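Local atomic coordinates of phosphoglycerol transferase GacH (Streptococcus pyogenes MGAS5005, PDB entry 6DGM), a protein that probably transfers glycerol phosphate onto the rhamnose polysaccharide of the streptococcal cell wall, as a metal-binding member of the LTA synthase family. Residues E174-L179 / T205-I210. Numbering follows the deposited sequence.
Sequences ENVGLL and TMQNHI. With 1GP (sn-glycerol-1-phosphate), chain D.
L179 reaches the turn of 205-210 with one methyl: CD1 lies 3.5 Å from M206 O and 3.6 Å from H209 O, so the leucine packs largely on backbone carbonyls. Beside it, V176 and Q207 meet obliquely, with V176 CB 3.7 Å from Q207 OE1 and CG1 against the amide carbon. Q207 has CG anti to its backbone N (chi1 -178°) and within 3.3 Å of V176 O.

A water completes the junction. It lies within hydrogen-bonding distance of V176 O and Q207 O and accepts from L179 N at 2.9 Å, bridging the 176-179 hairpin turn, closed by V176 N to L179 O, to the loop.

Behind this shell, the type I turn M206-H209 is closed by H209 N to M206 O, while the Q207 amide is tied at both ends: OE1 accepts from D182 N, and NE2 donates to N208 OD1. Further along the turn, H209 ND1 donates to I210 O at 2.6 Å, nearly straight at 170° and on a lone pair of I210 O, which itself lies in the imidazole plane. That bond fixes the ring's rotation and directs H209 NE2 to donate a hydrogen bond to sn-glycerol-1-phosphate O4P, which lies at the ring edge, 2.9 Å away. M206 SD flanks the ligand's C3.

The contact thus joins a surface hairpin to the loop after strand 200-204 that lines the sn-glycerol-1-phosphate pocket of the alkaline phosphatase-like domain. H209, whose side chain is about 5 Å from the manganese ion, is placed to bind the phosphate through a turn backed by leucine, water and glutamine.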
# COMPACT_ATOMS: atom_id res chain seq x y z
N GLU A 174 4.01 3.46 -23.60
CA GLU A 174 5.31 4.04 -23.85
C GLU A 174 6.22 3.65 -22.70
O GLU A 174 5.76 3.45 -21.57
CB GLU A 174 5.26 5.56 -23.91
CG GLU A 174 4.41 6.11 -25.03
CD GLU A 174 4.36 7.63 -25.00
OE1 GLU A 174 3.97 8.19 -23.94
OE2 GLU A 174 4.73 8.25 -26.02
N ASN A 175 7.51 3.52 -23.00
CA ASN A 175 8.50 3.20 -21.99
C ASN A 175 9.25 4.47 -21.61
O ASN A 175 9.54 5.32 -22.46
CB ASN A 175 9.53 2.20 -22.50
CG ASN A 175 8.98 0.83 -22.77
OD1 ASN A 175 9.69 -0.01 -23.34
ND2 ASN A 175 7.76 0.57 -22.37
N VAL A 176 9.54 4.61 -20.33
CA VAL A 176 10.46 5.60 -19.79
C VAL A 176 11.47 4.77 -18.99
O VAL A 176 11.09 4.11 -18.00
CB VAL A 176 9.75 6.63 -18.92
CG1 VAL A 176 10.73 7.38 -18.05
CG2 VAL A 176 8.95 7.60 -19.81
N GLY A 177 12.72 4.76 -19.44
CA GLY A 177 13.63 3.70 -19.05
C GLY A 177 13.35 2.46 -19.88
O GLY A 177 12.87 2.53 -21.01
N LEU A 178 13.68 1.30 -19.31
CA LEU A 178 13.49 0.05 -20.03
C LEU A 178 12.06 -0.48 -19.98
O LEU A 178 11.70 -1.34 -20.80
CB LEU A 178 14.41 -1.02 -19.43
CG LEU A 178 15.90 -0.72 -19.55
CD1 LEU A 178 16.68 -1.74 -18.77
CD2 LEU A 178 16.30 -0.72 -21.01
N LEU A 179 11.24 0.01 -19.05
CA LEU A 179 9.94 -0.59 -18.74
C LEU A 179 8.82 0.43 -18.95
O LEU A 179 9.06 1.60 -19.25
CB LEU A 179 9.97 -1.16 -17.32
CG LEU A 179 11.10 -2.16 -17.06
CD1 LEU A 179 11.29 -2.41 -15.59
CD2 LEU A 179 10.82 -3.47 -17.80
N THR A 205 2.86 -0.28 -10.31
CA THR A 205 3.64 0.24 -11.42
C THR A 205 4.81 -0.68 -11.73
O THR A 205 5.09 -1.65 -11.02
CB THR A 205 4.14 1.66 -11.17
OG1 THR A 205 5.15 1.65 -10.15
CG2 THR A 205 2.99 2.59 -10.77
N MET A 206 5.52 -0.35 -12.82
CA MET A 206 6.73 -1.06 -13.19
C MET A 206 7.91 -0.18 -13.57
O MET A 206 9.04 -0.69 -13.61
CB MET A 206 6.45 -2.01 -14.37
CG MET A 206 6.02 -3.39 -13.98
SD MET A 206 7.29 -4.27 -13.03
CE MET A 206 8.17 -5.18 -14.29
N GLN A 207 7.70 1.11 -13.86
CA GLN A 207 8.76 1.92 -14.45
C GLN A 207 10.08 1.81 -13.68
O GLN A 207 11.14 1.66 -14.30
CB GLN A 207 8.33 3.38 -14.52
CG GLN A 207 9.37 4.28 -15.16
CD GLN A 207 9.00 5.72 -15.02
OE1 GLN A 207 8.07 6.19 -15.66
NE2 GLN A 207 9.69 6.43 -14.12
N ASN A 208 10.04 1.95 -12.35
CA ASN A 208 11.25 2.08 -11.55
C ASN A 208 11.74 0.75 -10.98
O ASN A 208 12.58 0.73 -10.08
CB ASN A 208 11.05 3.15 -10.49
CG ASN A 208 10.78 4.49 -11.14
OD1 ASN A 208 11.26 4.73 -12.24
ND2 ASN A 208 9.97 5.34 -10.51
N HIS A 209 11.28 -0.36 -11.56
CA HIS A 209 11.81 -1.66 -11.24
C HIS A 209 13.21 -1.84 -11.80
O HIS A 209 13.51 -1.39 -12.91
CB HIS A 209 10.90 -2.73 -11.85
CG HIS A 209 11.07 -4.10 -11.25
ND1 HIS A 209 12.15 -4.90 -11.54
CD2 HIS A 209 10.30 -4.80 -10.39
CE1 HIS A 209 12.04 -6.04 -10.88
NE2 HIS A 209 10.93 -6.00 -10.17
N ILE A 210 14.07 -2.52 -11.06
CA ILE A 210 15.38 -2.93 -11.53
C ILE A 210 15.23 -3.69 -12.85
O ILE A 210 14.28 -4.44 -13.02
CB ILE A 210 16.08 -3.76 -10.44
CG1 ILE A 210 17.55 -4.00 -10.77
CG2 ILE A 210 15.33 -5.10 -10.23
CD1 ILE A 210 18.28 -4.74 -9.66
C3 1GP D . 6.52 -7.70 -11.25
O3 1GP D . 5.48 -6.71 -9.28
C2 1GP D . 6.51 -7.61 -9.74
O2 1GP D . 5.37 -8.37 -11.77
C1 1GP D . 7.86 -7.15 -9.21
O1P 1GP D . 7.95 -7.36 -7.80
O2P 1GP D . 9.81 -5.70 -6.87
O3P 1GP D . 9.22 -8.03 -5.79
O4P 1GP D . 10.42 -7.89 -8.04
P 1GP D . 9.39 -7.20 -7.09
O HOH W 1 11.88 1.83 -16.85